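Long-range contacts in CRISPR system Cmr subunit Cmr1-1 (Pyrococcus furiosus, PDB 4W8Z), which is a subunit of the type III-B Cmr complex, an RNA-guided CRISPR effector of antiviral defence, in which it binds RNA and, with Cmr6, caps one end: residues 101-106 with 247-252; 158-163 with 318-323; 254-259 with 314-319. All coordinates share one frame; numbering follows the deposited sequence.

The three contacts touch one another. Contacts 1 and 2 join the two family regions of the chain, RAMP-superfamily and Cmr1-like C-terminal, and contact 3 joins elements of the second alone. Contacts 1 and 3 both use helix 237-264, and their centres lie about 11 Å apart. Contacts 2 and 3 share Asp318 and Trp319, with centres about 13 Å apart. Contact 1 lies about 10 Å from contact 2, centre to centre, and Trp105 NE1 of the first bonds to Arg161 O of the second at 2.9 Å. Arg255 NH2 of contact 3 reaches Asn320 O of contact 2 at 2.7 Å. No ligand marks a binding site in this apo structure.

Contact 1 of 3, residues 101-106 with 247-252; sequences VGYIWF and SYKEYL
Tyr103 lays one face of its ring against the side chain of Lys249. The contact docks a turn of the RAMP-superfamily region, which has the ferredoxin-like fold of RAMP proteins, onto helix 237-264 of the Cmr1-like C-terminal region. The turn lies between helices 95-99 and 106-113. Tyr103 to Phe106 form a type I beta turn. Tyr103 has the largest area buried here.

Lys249 is extended, with CG anti to its backbone N (chi1 -176°). Its CG makes a CH-pi contact over the Tyr103 ring, 3.9 Å from the ring centroid and displaced toward the rim. Further out, Lys249 CD lies 3.6 Å from Tyr103 CE2, and Lys249 CE passes near Tyr103 OH. The aliphatic chain of an exposed lysine thus covers part of the tyrosine.

Tyr248 is turned differently. Its ring meets the turn at an edge, where Tyr103 CB sits in the ring plane, 3.7 Å from Tyr248 CD2. Tyr248 CE2 also approaches Tyr103 O. The phenol oxygen takes a weak hydrogen bond from Arg161 NH1.

No hydrogen bond joins the two segments. Just before 247-252, however, Asn245 OD1 accepts bonds from the backbone N of both Tyr103 and Ile104 and so ties the turn to the helix. Ile104 crosses Tyr248 obliquely. Its CG2 methyl lies 3.7 Å from Tyr248 CB.

Contact 2 of 3, residues 158-163 with 318-323; sequences RSRRGT and DWNVLS
Arg161 reaches from its loop to the backbone of the facing segment, and it has the largest area buried by this contact. Its chain is extended from CG to NE, which carries NE and the guanidinium beyond it across the gap to the carbonyl oxygens of Val317 and Trp319. NH2 lies 2.9 Å from Trp319 O, which sits at the guanidinium edge, near its plane. The same NH2 donates a hydrogen bond to Val317 O, just before the segment. Val321 CG2 lies over one face, 4.1 Å from Arg161 NE. The buried guanidinium is therefore approached by carbonyl oxygens and by a methyl group.

Asp318 has the second largest buried area. Its OD1 forms a salt bridge with Arg158 NH2 at 3.2 Å. The carboxylate oxygen lies at the guanidinium edge, but the two planes are 57° apart, so the groups do not pair flat. Arg158 NH2 has a second acidic partner in Glu32 and also bonds to Ser107 OG. Two carboxylates near one arginine would be expected to support its positive charge.

The contact joins two loops from different parts of the protein. Residues 158-163 link helix 136-152 to strand 166-172, an outermost strand of the four-stranded antiparallel sheet of the ferredoxin-like RAMP fold. Residues 318-323 lie between strand 294-302 and helix 327-330 in the Cmr1-like C-terminal region. Arg158 to Arg161 make a type I beta turn, closed by Arg161 N to Arg158 O at 2.8 Å. Arg160 points toward the other loop. Arg158 and Arg161 leave the turn to the side and bring only their guanidinium groups to it.

Asn320 is next in buried area. Its OD1 lies 3.4 Å from Arg160 NH1, with the amide and guanidinium planes 79° apart.

Contact 3 of 3, residues 254-259 with 314-319; sequences RRIKKY and KHIVDW
Ile316 packs against helix 237-264, touching Arg255, Ile256 and Tyr259. This is loop-on-helix packing within the Cmr1-like C-terminal region. The loop between strand 294-302 and helix 327-330 packs against the long helix 237-264.

The apolar contacts centre on Ile316, which has the largest buried area. Its CG1 is anti to the backbone N (chi1 -170°), and CD1 beyond it reaches Arg255 CG at 3.9 Å. Arg255 and Ile316 lie alongside each other, pointing opposite ways. On another branch, Ile316 CG2 lies 4.0 Å from Ile256 CG1. Ile316 CD1 also comes near Tyr259 CB.

The aromatic contact is an edge-to-face (T-shaped) pair. Trp319 directs the edge of its six-membered ring at the face of Tyr259. The planes are 81° apart and the centroids 5.1 Å apart. Trp319 CZ3 stands over the centre of the tyrosine ring, 3.7 Å above its plane. Ile316 CG1 lies over one face of the indole, offset toward the rim, so isoleucine and tryptophan of the same loop pack together.

The polar groups look mostly to other partners. Arg255 has Trp319 CB over one face of its guanidinium, with NH1 3.8 Å from that carbon. Arg255 NH2 donates a hydrogen bond to Asn320 O and makes a salt bridge with Glu310 OE1. Glu310 OE2 is hydrogen-bonded to Tyr259 OH, so one acid serves two helix residues.

Two side-chain hydrogen bonds lie within the loop. Val317 N donates to His315 ND1, nearly in the imidazole plane. Trp319 NE1 donates to Lys314 O at 3.3 Å, with the nitrogen above the carbonyl plane.

Contact 1 of 3, residues 101-106 with 247-252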
loop_
_atom_site.group_PDB
_atom_site.type_symbol
_atom_site.label_atom_id
_atom_site.label_comp_id
_atom_site.label_asym_id
_atom_site.label_seq_id
_atom_site.Cartn_x
_atom_site.Cartn_y
_atom_site.Cartn_z
ATOM N N VAL A 101 -16.353 10.657 0.721
ATOM C CA VAL A 101 -15.194 9.978 0.151
ATOM C C VAL A 101 -14.959 10.460 -1.279
ATOM O O VAL A 101 -14.183 9.870 -2.028
ATOM C CB VAL A 101 -15.384 8.438 0.145
ATOM C CG1 VAL A 101 -14.060 7.745 0.233
ATOM C CG2 VAL A 101 -16.224 7.995 1.312
ATOM N N GLY A 102 -15.627 11.546 -1.646
ATOM C CA GLY A 102 -15.690 11.980 -3.030
ATOM C C GLY A 102 -14.433 12.569 -3.639
ATOM O O GLY A 102 -14.329 12.678 -4.861
ATOM N N TYR A 103 -13.475 12.959 -2.809
ATOM C CA TYR A 103 -12.235 13.509 -3.338
ATOM C C TYR A 103 -11.140 12.450 -3.438
ATOM O O TYR A 103 -10.488 12.340 -4.470
ATOM C CB TYR A 103 -11.772 14.693 -2.492
ATOM C CG TYR A 103 -12.628 15.923 -2.687
ATOM C CD1 TYR A 103 -12.452 16.747 -3.793
ATOM C CD2 TYR A 103 -13.621 16.255 -1.772
ATOM C CE1 TYR A 103 -13.235 17.871 -3.979
ATOM C CE2 TYR A 103 -14.412 17.377 -1.950
ATOM C CZ TYR A 103 -14.214 18.183 -3.055
ATOM O OH TYR A 103 -15.000 19.302 -3.231
ATOM N N ILE A 104 -10.943 11.662 -2.388
ATOM C CA ILE A 104 -9.917 10.628 -2.444
ATOM C C ILE A 104 -10.279 9.556 -3.472
ATOM O O ILE A 104 -9.393 8.982 -4.101
ATOM C CB ILE A 104 -9.666 9.963 -1.066
ATOM C CG1 ILE A 104 -10.939 9.341 -0.495
ATOM C CG2 ILE A 104 -9.082 10.963 -0.076
ATOM C CD1 ILE A 104 -10.701 8.582 0.796
ATOM N N TRP A 105 -11.572 9.296 -3.654
ATOM C CA TRP A 105 -12.018 8.282 -4.611
ATOM C C TRP A 105 -12.731 8.891 -5.812
ATOM O O TRP A 105 -13.543 8.225 -6.455
ATOM C CB TRP A 105 -12.944 7.270 -3.940
ATOM C CG TRP A 105 -12.285 6.464 -2.866
ATOM C CD1 TRP A 105 -10.975 6.513 -2.492
ATOM C CD2 TRP A 105 -12.906 5.485 -2.025
ATOM N NE1 TRP A 105 -10.743 5.629 -1.470
ATOM C CE2 TRP A 105 -11.912 4.988 -1.163
ATOM C CE3 TRP A 105 -14.205 4.986 -1.915
ATOM C CZ2 TRP A 105 -12.177 4.008 -0.205
ATOM C CZ3 TRP A 105 -14.465 4.016 -0.959
ATOM C CH2 TRP A 105 -13.457 3.538 -0.120
ATOM N N PHE A 106 -12.424 10.155 -6.098
ATOM C CA PHE A 106 -12.985 10.869 -7.241
ATOM C C PHE A 106 -12.996 10.030 -8.517
ATOM O O PHE A 106 -14.020 9.924 -9.187
ATOM C CB PHE A 106 -12.201 12.164 -7.474
ATOM C CG PHE A 106 -12.605 12.910 -8.713
ATOM C CD1 PHE A 106 -11.983 12.660 -9.925
ATOM C CD2 PHE A 106 -13.594 13.879 -8.663
ATOM C CE1 PHE A 106 -12.352 13.346 -11.068
ATOM C CE2 PHE A 106 -13.967 14.572 -9.803
ATOM C CZ PHE A 106 -13.343 14.303 -11.005
ATOM N N SER A 247 -9.000 15.916 4.931
ATOM C CA SER A 247 -7.598 16.306 4.866
ATOM C C SER A 247 -7.137 16.478 3.425
ATOM O O SER A 247 -6.472 17.460 3.088
ATOM C CB SER A 247 -6.720 15.274 5.570
ATOM O OG SER A 247 -7.018 15.206 6.951
ATOM N N TYR A 248 -7.502 15.521 2.575
ATOM C CA TYR A 248 -7.067 15.536 1.184
ATOM C C TYR A 248 -7.725 16.662 0.390
ATOM O O TYR A 248 -7.149 17.171 -0.570
ATOM C CB TYR A 248 -7.353 14.191 0.510
ATOM C CG TYR A 248 -7.089 14.207 -0.976
ATOM C CD1 TYR A 248 -5.791 14.161 -1.471
ATOM C CD2 TYR A 248 -8.136 14.294 -1.884
ATOM C CE1 TYR A 248 -5.544 14.189 -2.831
ATOM C CE2 TYR A 248 -7.900 14.324 -3.243
ATOM C CZ TYR A 248 -6.603 14.269 -3.714
ATOM O OH TYR A 248 -6.378 14.299 -5.074
ATOM N N LYS A 249 -8.932 17.051 0.787
ATOM C CA LYS A 249 -9.634 18.128 0.101
ATOM C C LYS A 249 -8.896 19.448 0.295
ATOM O O LYS A 249 -8.762 20.238 -0.638
ATOM C CB LYS A 249 -11.071 18.241 0.607
ATOM C CG LYS A 249 -11.912 19.284 -0.110
ATOM C CD LYS A 249 -13.213 19.531 0.636
ATOM C CE LYS A 249 -14.012 20.669 0.020
ATOM N NZ LYS A 249 -15.167 21.074 0.882
ATOM N N GLU A 250 -8.408 19.672 1.512
ATOM C CA GLU A 250 -7.682 20.894 1.830
ATOM C C GLU A 250 -6.276 20.852 1.248
ATOM O O GLU A 250 -5.760 21.865 0.768
ATOM C CB GLU A 250 -7.630 21.111 3.345
ATOM C CG GLU A 250 -6.823 22.331 3.795
ATOM C CD GLU A 250 -7.395 23.667 3.316
ATOM O OE1 GLU A 250 -8.501 23.698 2.728
ATOM O OE2 GLU A 250 -6.727 24.702 3.538
ATOM N N TYR A 251 -5.667 19.671 1.295
ATOM C CA TYR A 251 -4.360 19.429 0.687
ATOM C C TYR A 251 -4.395 19.752 -0.801
ATOM O O TYR A 251 -3.527 20.450 -1.319
ATOM C CB TYR A 251 -3.949 17.978 0.916
ATOM C CG TYR A 251 -2.641 17.547 0.287
ATOM C CD1 TYR A 251 -1.424 18.006 0.771
ATOM C CD2 TYR A 251 -2.626 16.641 -0.768
ATOM C CE1 TYR A 251 -0.229 17.591 0.210
ATOM C CE2 TYR A 251 -1.436 16.221 -1.332
ATOM C CZ TYR A 251 -0.244 16.699 -0.840
ATOM O OH TYR A 251 0.937 16.276 -1.402
ATOM N N LEU A 252 -5.423 19.250 -1.476
ATOM C CA LEU A 252 -5.607 19.489 -2.902
ATOM C C LEU A 252 -5.933 20.952 -3.192
ATOM O O LEU A 252 -5.512 21.496 -4.210
ATOM C CB LEU A 252 -6.714 18.585 -3.447
ATOM C CG LEU A 252 -7.121 18.732 -4.912
ATOM C CD1 LEU A 252 -5.981 18.327 -5.833
ATOM C CD2 LEU A 252 -8.369 17.908 -5.190
#

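Contact 2 of 3, residues 158-163 with 318-323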
loop_
_atom_site.group_PDB
_atom_site.type_symbol
_atom_site.label_atom_id
_atom_site.label_comp_id
_atom_site.label_asym_id
_atom_site.label_seq_id
_atom_site.Cartn_x
_atom_site.Cartn_y
_atom_site.Cartn_z
ATOM N N ARG A 158 -6.771 2.613 -6.903
ATOM C CA ARG A 158 -6.758 3.626 -5.839
ATOM C C ARG A 158 -6.383 3.072 -4.461
ATOM O O ARG A 158 -6.709 3.669 -3.435
ATOM C CB ARG A 158 -8.115 4.338 -5.764
ATOM C CG ARG A 158 -8.322 5.367 -6.851
ATOM C CD ARG A 158 -7.376 6.545 -6.661
ATOM N NE ARG A 158 -7.379 7.422 -7.823
ATOM C CZ ARG A 158 -6.494 7.355 -8.814
ATOM N NH1 ARG A 158 -5.519 6.457 -8.773
ATOM N NH2 ARG A 158 -6.582 8.188 -9.843
ATOM N N SER A 159 -5.665 1.954 -4.440
ATOM C CA SER A 159 -5.287 1.308 -3.183
ATOM C C SER A 159 -4.248 2.100 -2.373
ATOM O O SER A 159 -4.069 1.851 -1.181
ATOM C CB SER A 159 -4.776 -0.109 -3.454
ATOM O OG SER A 159 -4.204 -0.197 -4.750
ATOM N N ARG A 160 -3.575 3.055 -3.009
ATOM C CA ARG A 160 -2.696 3.972 -2.285
ATOM C C ARG A 160 -3.503 5.074 -1.610
ATOM O O ARG A 160 -2.968 5.864 -0.827
ATOM C CB ARG A 160 -1.655 4.587 -3.220
ATOM C CG ARG A 160 -0.598 3.603 -3.691
ATOM C CD ARG A 160 0.306 4.231 -4.732
ATOM N NE ARG A 160 -0.456 4.651 -5.900
ATOM C CZ ARG A 160 0.025 5.405 -6.883
ATOM N NH1 ARG A 160 1.278 5.843 -6.846
ATOM N NH2 ARG A 160 -0.754 5.729 -7.903
ATOM N N ARG A 161 -4.796 5.118 -1.912
ATOM C CA ARG A 161 -5.675 6.127 -1.341
ATOM C C ARG A 161 -6.858 5.521 -0.595
ATOM O O ARG A 161 -7.970 6.047 -0.658
ATOM C CB ARG A 161 -6.202 7.063 -2.427
ATOM C CG ARG A 161 -5.164 7.932 -3.104
ATOM C CD ARG A 161 -5.874 9.028 -3.870
ATOM N NE ARG A 161 -4.994 9.773 -4.764
ATOM C CZ ARG A 161 -5.366 10.868 -5.420
ATOM N NH1 ARG A 161 -6.599 11.345 -5.271
ATOM N NH2 ARG A 161 -4.506 11.489 -6.221
ATOM N N GLY A 162 -6.633 4.410 0.094
ATOM C CA GLY A 162 -7.638 3.897 1.004
ATOM C C GLY A 162 -8.483 2.724 0.548
ATOM O O GLY A 162 -9.206 2.155 1.355
ATOM N N THR A 163 -8.413 2.351 -0.722
ATOM C CA THR A 163 -9.169 1.186 -1.169
ATOM C C THR A 163 -8.353 -0.093 -1.012
ATOM O O THR A 163 -7.124 -0.063 -1.000
ATOM C CB THR A 163 -9.617 1.311 -2.641
ATOM O OG1 THR A 163 -8.504 1.069 -3.506
ATOM C CG2 THR A 163 -10.194 2.686 -2.920
ATOM N N ASP A 318 -5.253 13.692 -10.024
ATOM C CA ASP A 318 -4.654 12.370 -10.181
ATOM C C ASP A 318 -3.197 12.346 -9.729
ATOM O O ASP A 318 -2.567 11.287 -9.700
ATOM C CB ASP A 318 -4.750 11.904 -11.636
ATOM C CG ASP A 318 -6.171 11.544 -12.048
ATOM O OD1 ASP A 318 -6.946 11.061 -11.191
ATOM O OD2 ASP A 318 -6.509 11.738 -13.238
ATOM N N TRP A 319 -2.660 13.513 -9.386
ATOM C CA TRP A 319 -1.281 13.603 -8.919
ATOM C C TRP A 319 -1.098 12.800 -7.634
ATOM O O TRP A 319 -1.972 12.802 -6.767
ATOM C CB TRP A 319 -0.880 15.065 -8.701
ATOM C CG TRP A 319 -0.675 15.835 -9.980
ATOM C CD1 TRP A 319 -1.054 15.454 -11.241
ATOM C CD2 TRP A 319 -0.035 17.109 -10.126
ATOM N NE1 TRP A 319 -0.698 16.416 -12.154
ATOM C CE2 TRP A 319 -0.067 17.441 -11.496
ATOM C CE3 TRP A 319 0.556 18.008 -9.229
ATOM C CZ2 TRP A 319 0.479 18.626 -11.991
ATOM C CZ3 TRP A 319 1.104 19.178 -9.724
ATOM C CH2 TRP A 319 1.056 19.479 -11.089
ATOM N N ASN A 320 0.026 12.099 -7.521
ATOM C CA ASN A 320 0.350 11.350 -6.310
ATOM C C ASN A 320 0.284 12.198 -5.047
ATOM O O ASN A 320 0.621 13.385 -5.063
ATOM C CB ASN A 320 1.746 10.737 -6.414
ATOM C CG ASN A 320 1.814 9.605 -7.407
ATOM O OD1 ASN A 320 0.795 9.026 -7.776
ATOM N ND2 ASN A 320 3.025 9.266 -7.834
ATOM N N VAL A 321 -0.139 11.580 -3.948
ATOM C CA VAL A 321 -0.102 12.230 -2.645
ATOM C C VAL A 321 1.287 12.057 -2.029
ATOM O O VAL A 321 1.784 10.938 -1.918
ATOM C CB VAL A 321 -1.175 11.662 -1.701
ATOM C CG1 VAL A 321 -1.051 12.275 -0.320
ATOM C CG2 VAL A 321 -2.564 11.910 -2.276
ATOM N N LEU A 322 1.916 13.164 -1.645
ATOM C CA LEU A 322 3.288 13.121 -1.150
ATOM C C LEU A 322 3.357 13.315 0.354
ATOM O O LEU A 322 2.342 13.543 1.009
ATOM C CB LEU A 322 4.143 14.180 -1.842
ATOM C CG LEU A 322 4.203 14.117 -3.369
ATOM C CD1 LEU A 322 5.194 15.149 -3.873
ATOM C CD2 LEU A 322 4.573 12.710 -3.848
ATOM N N SER A 323 4.566 13.239 0.897
ATOM C CA SER A 323 4.751 13.195 2.340
ATOM C C SER A 323 4.388 14.497 3.046
ATOM O O SER A 323 4.197 14.508 4.256
ATOM C CB SER A 323 6.191 12.831 2.663
ATOM O OG SER A 323 7.060 13.839 2.184
#

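Contact 3 of 3, residues 254-259 with 314-319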
loop_
_atom_site.group_PDB
_atom_site.type_symbol
_atom_site.label_atom_id
_atom_site.label_comp_id
_atom_site.label_asym_id
_atom_site.label_seq_id
_atom_site.Cartn_x
_atom_site.Cartn_y
_atom_site.Cartn_z
ATOM N N ARG A 254 -4.937 23.724 -1.596
ATOM C CA ARG A 254 -3.711 24.513 -1.554
ATOM C C ARG A 254 -2.756 24.113 -2.677
ATOM O O ARG A 254 -1.986 24.933 -3.178
ATOM C CB ARG A 254 -3.022 24.359 -0.199
ATOM C CG ARG A 254 -3.866 24.817 0.962
ATOM C CD ARG A 254 -3.065 24.833 2.241
ATOM N NE ARG A 254 -3.915 25.085 3.399
ATOM C CZ ARG A 254 -3.481 25.128 4.653
ATOM N NH1 ARG A 254 -2.195 24.939 4.921
ATOM N NH2 ARG A 254 -4.336 25.361 5.639
ATOM N N ARG A 255 -2.811 22.844 -3.058
ATOM C CA ARG A 255 -1.969 22.319 -4.122
ATOM C C ARG A 255 -2.280 23.006 -5.446
ATOM O O ARG A 255 -1.376 23.443 -6.157
ATOM C CB ARG A 255 -2.163 20.809 -4.243
ATOM C CG ARG A 255 -1.174 20.126 -5.145
ATOM C CD ARG A 255 -1.415 18.634 -5.154
ATOM N NE ARG A 255 -0.177 17.896 -4.943
ATOM C CZ ARG A 255 -0.104 16.575 -4.880
ATOM N NH1 ARG A 255 -1.204 15.845 -5.015
ATOM N NH2 ARG A 255 1.067 15.987 -4.684
ATOM N N ILE A 256 -3.571 23.100 -5.761
ATOM C CA ILE A 256 -4.042 23.780 -6.963
ATOM C C ILE A 256 -3.558 25.230 -7.009
ATOM O O ILE A 256 -3.005 25.675 -8.013
ATOM C CB ILE A 256 -5.584 23.751 -7.050
ATOM C CG1 ILE A 256 -6.081 22.312 -7.194
ATOM C CG2 ILE A 256 -6.071 24.588 -8.214
ATOM C CD1 ILE A 256 -7.567 22.159 -6.983
ATOM N N LYS A 257 -3.758 25.959 -5.916
ATOM C CA LYS A 257 -3.327 27.347 -5.842
ATOM C C LYS A 257 -1.812 27.463 -5.999
ATOM O O LYS A 257 -1.314 28.364 -6.673
ATOM C CB LYS A 257 -3.770 27.981 -4.520
ATOM C CG LYS A 257 -5.248 28.332 -4.449
ATOM C CD LYS A 257 -5.432 29.759 -3.960
ATOM C CE LYS A 257 -5.225 29.875 -2.457
ATOM N NZ LYS A 257 -6.521 29.764 -1.723
ATOM N N LYS A 258 -1.089 26.533 -5.383
ATOM C CA LYS A 258 0.369 26.562 -5.391
ATOM C C LYS A 258 0.929 26.403 -6.798
ATOM O O LYS A 258 1.835 27.132 -7.205
ATOM C CB LYS A 258 0.931 25.468 -4.478
ATOM C CG LYS A 258 2.448 25.456 -4.387
ATOM C CD LYS A 258 2.933 24.639 -3.203
ATOM C CE LYS A 258 3.301 23.223 -3.593
ATOM N NZ LYS A 258 3.945 22.503 -2.453
ATOM N N TYR A 259 0.381 25.457 -7.549
ATOM C CA TYR A 259 0.942 25.145 -8.852
ATOM C C TYR A 259 0.419 26.056 -9.944
ATOM O O TYR A 259 1.021 26.147 -11.014
ATOM C CB TYR A 259 0.693 23.678 -9.190
ATOM C CG TYR A 259 1.760 22.808 -8.587
ATOM C CD1 TYR A 259 3.012 22.730 -9.171
ATOM C CD2 TYR A 259 1.534 22.104 -7.414
ATOM C CE1 TYR A 259 4.005 21.960 -8.623
ATOM C CE2 TYR A 259 2.526 21.326 -6.854
ATOM C CZ TYR A 259 3.760 21.261 -7.465
ATOM O OH TYR A 259 4.760 20.495 -6.925
ATOM N N LYS A 314 -1.177 15.040 -16.262
ATOM C CA LYS A 314 -2.552 14.587 -16.124
ATOM C C LYS A 314 -3.249 15.577 -15.198
ATOM O O LYS A 314 -2.633 16.552 -14.775
ATOM C CB LYS A 314 -2.605 13.160 -15.577
ATOM C CG LYS A 314 -1.716 12.931 -14.371
ATOM C CD LYS A 314 -1.564 11.458 -14.073
ATOM C CE LYS A 314 -0.857 11.250 -12.748
ATOM N NZ LYS A 314 -0.549 9.818 -12.513
ATOM N N HIS A 315 -4.516 15.349 -14.876
ATOM C CA HIS A 315 -5.209 16.287 -14.001
ATOM C C HIS A 315 -4.621 16.243 -12.595
ATOM O O HIS A 315 -4.221 15.182 -12.107
ATOM C CB HIS A 315 -6.707 16.002 -13.953
ATOM C CG HIS A 315 -7.519 17.173 -13.505
ATOM N ND1 HIS A 315 -7.679 17.507 -12.174
ATOM C CD2 HIS A 315 -8.202 18.107 -14.210
ATOM C CE1 HIS A 315 -8.431 18.587 -12.083
ATOM N NE2 HIS A 315 -8.763 18.972 -13.302
ATOM N N ILE A 316 -4.574 17.406 -11.951
ATOM C CA ILE A 316 -3.937 17.547 -10.644
ATOM C C ILE A 316 -4.621 16.682 -9.579
ATOM O O ILE A 316 -4.023 16.350 -8.553
ATOM C CB ILE A 316 -3.921 19.026 -10.191
ATOM C CG1 ILE A 316 -3.035 19.207 -8.951
ATOM C CG2 ILE A 316 -5.333 19.529 -9.956
ATOM C CD1 ILE A 316 -2.380 20.567 -8.855
ATOM N N VAL A 317 -5.865 16.296 -9.840
ATOM C CA VAL A 317 -6.587 15.412 -8.933
ATOM C C VAL A 317 -5.981 14.007 -8.955
ATOM O O VAL A 317 -6.155 13.231 -8.017
ATOM C CB VAL A 317 -8.095 15.347 -9.286
ATOM C CG1 VAL A 317 -8.328 14.523 -10.543
ATOM C CG2 VAL A 317 -8.889 14.784 -8.118
ATOM N N ASP A 318 -5.253 13.692 -10.024
ATOM C CA ASP A 318 -4.654 12.370 -10.181
ATOM C C ASP A 318 -3.197 12.346 -9.729
ATOM O O ASP A 318 -2.567 11.287 -9.700
ATOM C CB ASP A 318 -4.750 11.904 -11.636
ATOM C CG ASP A 318 -6.171 11.544 -12.048
ATOM O OD1 ASP A 318 -6.946 11.061 -11.191
ATOM O OD2 ASP A 318 -6.509 11.738 -13.238
ATOM N N TRP A 319 -2.660 13.513 -9.386
ATOM C CA TRP A 319 -1.281 13.603 -8.919
ATOM C C TRP A 319 -1.098 12.800 -7.634
ATOM O O TRP A 319 -1.972 12.802 -6.767
ATOM C CB TRP A 319 -0.880 15.065 -8.701
ATOM C CG TRP A 319 -0.675 15.835 -9.980
ATOM C CD1 TRP A 319 -1.054 15.454 -11.241
ATOM C CD2 TRP A 319 -0.035 17.109 -10.126
ATOM N NE1 TRP A 319 -0.698 16.416 -12.154
ATOM C CE2 TRP A 319 -0.067 17.441 -11.496
ATOM C CE3 TRP A 319 0.556 18.008 -9.229
ATOM C CZ2 TRP A 319 0.479 18.626 -11.991
ATOM C CZ3 TRP A 319 1.104 19.178 -9.724
ATOM C CH2 TRP A 319 1.056 19.479 -11.089
#